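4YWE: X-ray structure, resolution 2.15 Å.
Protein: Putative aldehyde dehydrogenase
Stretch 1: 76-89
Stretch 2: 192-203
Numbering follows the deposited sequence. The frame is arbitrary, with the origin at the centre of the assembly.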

# COMPACT_ATOMS: atom_id res chain seq x y z
N ARG A 76 -11.94 18.78 -5.18
CA ARG A 76 -12.98 19.42 -5.98
C ARG A 76 -12.47 20.70 -6.63
O ARG A 76 -12.85 21.02 -7.75
CB ARG A 76 -14.22 19.72 -5.12
CG ARG A 76 -14.95 18.48 -4.65
CD ARG A 76 -16.24 18.83 -3.93
NE ARG A 76 -16.80 17.67 -3.25
CZ ARG A 76 -16.62 17.40 -1.96
NH1 ARG A 76 -15.89 18.22 -1.21
NH2 ARG A 76 -17.16 16.32 -1.42
N VAL A 77 -11.62 21.43 -5.91
CA VAL A 77 -11.03 22.65 -6.44
C VAL A 77 -10.19 22.32 -7.67
O VAL A 77 -10.29 22.99 -8.70
CB VAL A 77 -10.18 23.36 -5.38
CG1 VAL A 77 -9.38 24.49 -6.01
CG2 VAL A 77 -11.07 23.89 -4.26
N LEU A 78 -9.37 21.28 -7.56
CA LEU A 78 -8.52 20.86 -8.67
C LEU A 78 -9.36 20.31 -9.83
O LEU A 78 -9.00 20.48 -10.99
CB LEU A 78 -7.52 19.80 -8.20
CG LEU A 78 -6.42 20.31 -7.27
CD1 LEU A 78 -5.53 19.16 -6.81
CD2 LEU A 78 -5.60 21.39 -7.95
N MET A 79 -10.48 19.68 -9.50
CA MET A 79 -11.37 19.14 -10.53
C MET A 79 -12.03 20.27 -11.31
O MET A 79 -12.13 20.21 -12.53
CB MET A 79 -12.43 18.23 -9.91
CG MET A 79 -13.27 17.50 -10.95
SD MET A 79 -12.26 16.51 -12.07
CE MET A 79 -11.93 15.07 -11.05
N ARG A 80 -12.49 21.30 -10.59
CA ARG A 80 -13.07 22.47 -11.24
C ARG A 80 -12.03 23.15 -12.12
O ARG A 80 -12.33 23.58 -13.23
CB ARG A 80 -13.62 23.45 -10.21
CG ARG A 80 -14.98 23.07 -9.65
CD ARG A 80 -15.59 24.20 -8.83
NE ARG A 80 -14.86 24.43 -7.58
CZ ARG A 80 -15.15 23.82 -6.43
NH1 ARG A 80 -16.15 22.94 -6.37
NH2 ARG A 80 -14.45 24.08 -5.34
N LEU A 81 -10.81 23.25 -11.61
CA LEU A 81 -9.70 23.82 -12.36
C LEU A 81 -9.42 22.99 -13.61
O LEU A 81 -9.14 23.54 -14.68
CB LEU A 81 -8.44 23.91 -11.49
CG LEU A 81 -7.16 24.37 -12.17
CD1 LEU A 81 -7.36 25.71 -12.87
CD2 LEU A 81 -6.02 24.46 -11.16
N SER A 82 -9.50 21.67 -13.47
CA SER A 82 -9.32 20.75 -14.58
C SER A 82 -10.31 21.05 -15.71
O SER A 82 -9.94 21.06 -16.88
CB SER A 82 -9.48 19.31 -14.12
OG SER A 82 -9.38 18.40 -15.20
N ALA A 83 -11.56 21.30 -15.34
CA ALA A 83 -12.61 21.60 -16.32
C ALA A 83 -12.38 22.97 -16.96
O ALA A 83 -12.62 23.14 -18.16
CB ALA A 83 -13.98 21.54 -15.66
N ARG A 84 -11.93 23.93 -16.17
CA ARG A 84 -11.65 25.27 -16.68
C ARG A 84 -10.53 25.23 -17.72
O ARG A 84 -10.62 25.88 -18.76
CB ARG A 84 -11.27 26.22 -15.53
CG ARG A 84 -12.40 26.53 -14.57
CD ARG A 84 -13.53 27.29 -15.25
NE ARG A 84 -13.09 28.59 -15.77
CZ ARG A 84 -13.14 28.93 -17.06
NH1 ARG A 84 -13.61 28.07 -17.96
NH2 ARG A 84 -12.72 30.13 -17.44
N VAL A 85 -9.49 24.46 -17.42
CA VAL A 85 -8.36 24.30 -18.34
C VAL A 85 -8.82 23.64 -19.64
O VAL A 85 -8.45 24.08 -20.73
CB VAL A 85 -7.22 23.49 -17.69
CG1 VAL A 85 -6.15 23.16 -18.72
CG2 VAL A 85 -6.63 24.26 -16.52
N THR A 86 -9.63 22.59 -19.51
CA THR A 86 -10.16 21.88 -20.67
C THR A 86 -10.96 22.82 -21.57
O THR A 86 -10.85 22.77 -22.79
CB THR A 86 -11.06 20.70 -20.24
OG1 THR A 86 -10.26 19.70 -19.59
CG2 THR A 86 -11.75 20.08 -21.44
N ASP A 87 -11.76 23.68 -20.96
CA ASP A 87 -12.53 24.67 -21.71
C ASP A 87 -11.64 25.74 -22.31
O ASP A 87 -12.00 26.37 -23.31
CB ASP A 87 -13.59 25.31 -20.81
CG ASP A 87 -14.94 24.64 -20.93
OD1 ASP A 87 -15.28 24.15 -22.03
OD2 ASP A 87 -15.67 24.59 -19.91
N SER A 88 -10.47 25.95 -21.72
CA SER A 88 -9.57 27.01 -22.17
C SER A 88 -8.37 26.46 -22.94
O SER A 88 -7.32 27.10 -22.99
CB SER A 88 -9.08 27.83 -20.97
OG SER A 88 -10.16 28.39 -20.25
N ILE A 89 -8.53 25.28 -23.53
CA ILE A 89 -7.44 24.63 -24.26
C ILE A 89 -6.97 25.48 -25.44
O ILE A 89 -5.77 25.71 -25.59
CB ILE A 89 -7.86 23.23 -24.74
CG1 ILE A 89 -7.84 22.24 -23.57
CG2 ILE A 89 -6.93 22.74 -25.84
CD1 ILE A 89 -8.16 20.82 -23.96
N ARG A 192 -1.88 32.67 -16.94
CA ARG A 192 -3.29 32.53 -17.28
C ARG A 192 -3.92 31.38 -16.50
O ARG A 192 -5.10 31.42 -16.16
CB ARG A 192 -3.46 32.30 -18.79
CG ARG A 192 -4.90 32.24 -19.25
CD ARG A 192 -5.64 33.53 -18.91
NE ARG A 192 -7.04 33.49 -19.35
CZ ARG A 192 -8.05 33.15 -18.56
NH1 ARG A 192 -7.84 32.83 -17.29
NH2 ARG A 192 -9.29 33.14 -19.04
N VAL A 193 -3.13 30.35 -16.23
CA VAL A 193 -3.59 29.19 -15.48
C VAL A 193 -3.93 29.60 -14.05
O VAL A 193 -4.89 29.10 -13.46
CB VAL A 193 -2.54 28.06 -15.50
CG1 VAL A 193 -2.96 26.91 -14.58
CG2 VAL A 193 -2.33 27.56 -16.92
N ALA A 194 -3.15 30.53 -13.51
CA ALA A 194 -3.36 31.03 -12.15
C ALA A 194 -4.73 31.70 -12.03
O ALA A 194 -5.39 31.58 -10.99
CB ALA A 194 -2.26 32.00 -11.77
N GLU A 195 -5.15 32.39 -13.08
CA GLU A 195 -6.46 33.02 -13.11
C GLU A 195 -7.56 31.98 -13.08
O GLU A 195 -8.57 32.14 -12.39
CB GLU A 195 -6.62 33.91 -14.34
CG GLU A 195 -5.89 35.24 -14.26
CD GLU A 195 -6.26 36.17 -15.39
OE1 GLU A 195 -7.03 35.76 -16.28
OE2 GLU A 195 -5.77 37.32 -15.39
N LEU A 196 -7.37 30.90 -13.84
CA LEU A 196 -8.32 29.80 -13.88
C LEU A 196 -8.45 29.16 -12.50
O LEU A 196 -9.54 28.75 -12.10
CB LEU A 196 -7.90 28.76 -14.92
CG LEU A 196 -8.04 29.20 -16.38
CD1 LEU A 196 -7.60 28.10 -17.32
CD2 LEU A 196 -9.47 29.62 -16.67
N ALA A 197 -7.33 29.07 -11.79
CA ALA A 197 -7.31 28.52 -10.44
C ALA A 197 -8.15 29.38 -9.50
O ALA A 197 -8.91 28.86 -8.68
CB ALA A 197 -5.88 28.41 -9.93
N ALA A 198 -8.02 30.70 -9.63
CA ALA A 198 -8.81 31.63 -8.83
C ALA A 198 -10.29 31.47 -9.15
O ALA A 198 -11.13 31.50 -8.25
CB ALA A 198 -8.35 33.06 -9.08
N GLU A 199 -10.60 31.31 -10.43
CA GLU A 199 -11.97 31.08 -10.87
C GLU A 199 -12.50 29.76 -10.32
O GLU A 199 -13.66 29.66 -9.94
CB GLU A 199 -12.05 31.07 -12.40
CG GLU A 199 -11.68 32.38 -13.06
CD GLU A 199 -11.76 32.30 -14.58
OE1 GLU A 199 -12.16 31.24 -15.10
OE2 GLU A 199 -11.42 33.30 -15.25
N ALA A 200 -11.62 28.76 -10.27
CA ALA A 200 -12.00 27.42 -9.82
C ALA A 200 -12.33 27.39 -8.33
O ALA A 200 -12.98 26.46 -7.85
CB ALA A 200 -10.89 26.43 -10.13
N GLY A 201 -11.87 28.39 -7.59
CA GLY A 201 -12.17 28.49 -6.18
C GLY A 201 -10.97 28.32 -5.27
O GLY A 201 -11.12 28.18 -4.06
N LEU A 202 -9.78 28.31 -5.86
CA LEU A 202 -8.55 28.22 -5.08
C LEU A 202 -8.37 29.51 -4.29
O LEU A 202 -8.32 30.59 -4.87
CB LEU A 202 -7.35 27.97 -5.99
CG LEU A 202 -6.03 27.64 -5.30
CD1 LEU A 202 -6.10 26.27 -4.63
CD2 LEU A 202 -4.88 27.68 -6.30
N PRO A 203 -8.27 29.39 -2.95
CA PRO A 203 -8.13 30.55 -2.06
C PRO A 203 -6.89 31.39 -2.39
O PRO A 203 -5.89 30.85 -2.86
CB PRO A 203 -8.01 29.92 -0.67
CG PRO A 203 -8.63 28.58 -0.80
CD PRO A 203 -8.32 28.13 -2.20

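Two arginines one helical turn apart, R80 and R84, make the polar contacts between helix 76-87 and helix 192-200. R84 forms a salt bridge with E199: its NH2 lies 2.6 Å from E199 OE1 and its NE 2.9 Å from the same oxygen, so two N-H groups converge on one carboxylate atom near the guanidinium plane. Chi1 to chi3 of R84 are all m, which folds the long chain back to meet the nearly extended E199 (m, t). The same guanidinium offers one face to L196, with R84 NH2 3.4 Å from L196 CD2, so the arginine serves both charge and packing. R80 uses a different partner: its NE donates to the backbone, 2.8 Å from A200 O and nearly linear at 167°. That carbonyl belongs to the last turn of its helix, just before G201, whose positive phi (113°) suits glycine, since a CB there would jam against the preceding carbonyl oxygen. G201 closes the helix in a Schellman motif, with L202 N bonded back to A197 O at 3.0 Å.

Beneath these contacts lies an apolar layer. L81 (t, p) is a knob in the hole formed by V193, L196, A197 and A200; its CD1 reaches 3.7 Å from L196 CB and its CD2 4.1 Å from A197 CB. The small A200 allows close backbone approach: the CA atoms of L81 and A200 are 5.0 Å apart, and A200 CB sits 3.5 Å from L81 N. L196 points toward the first helix, placing CD1 4.0 Å from V85 CG2 and CD2 3.8 Å from S88 OG. Beyond the second helix, V77 CG1 meets L202 CD1 at 4.0 Å, extending the hydrophobic contact into the loop. The helix axes approach to 8.5 Å at 128°, and the contact buries 565 Å² in all.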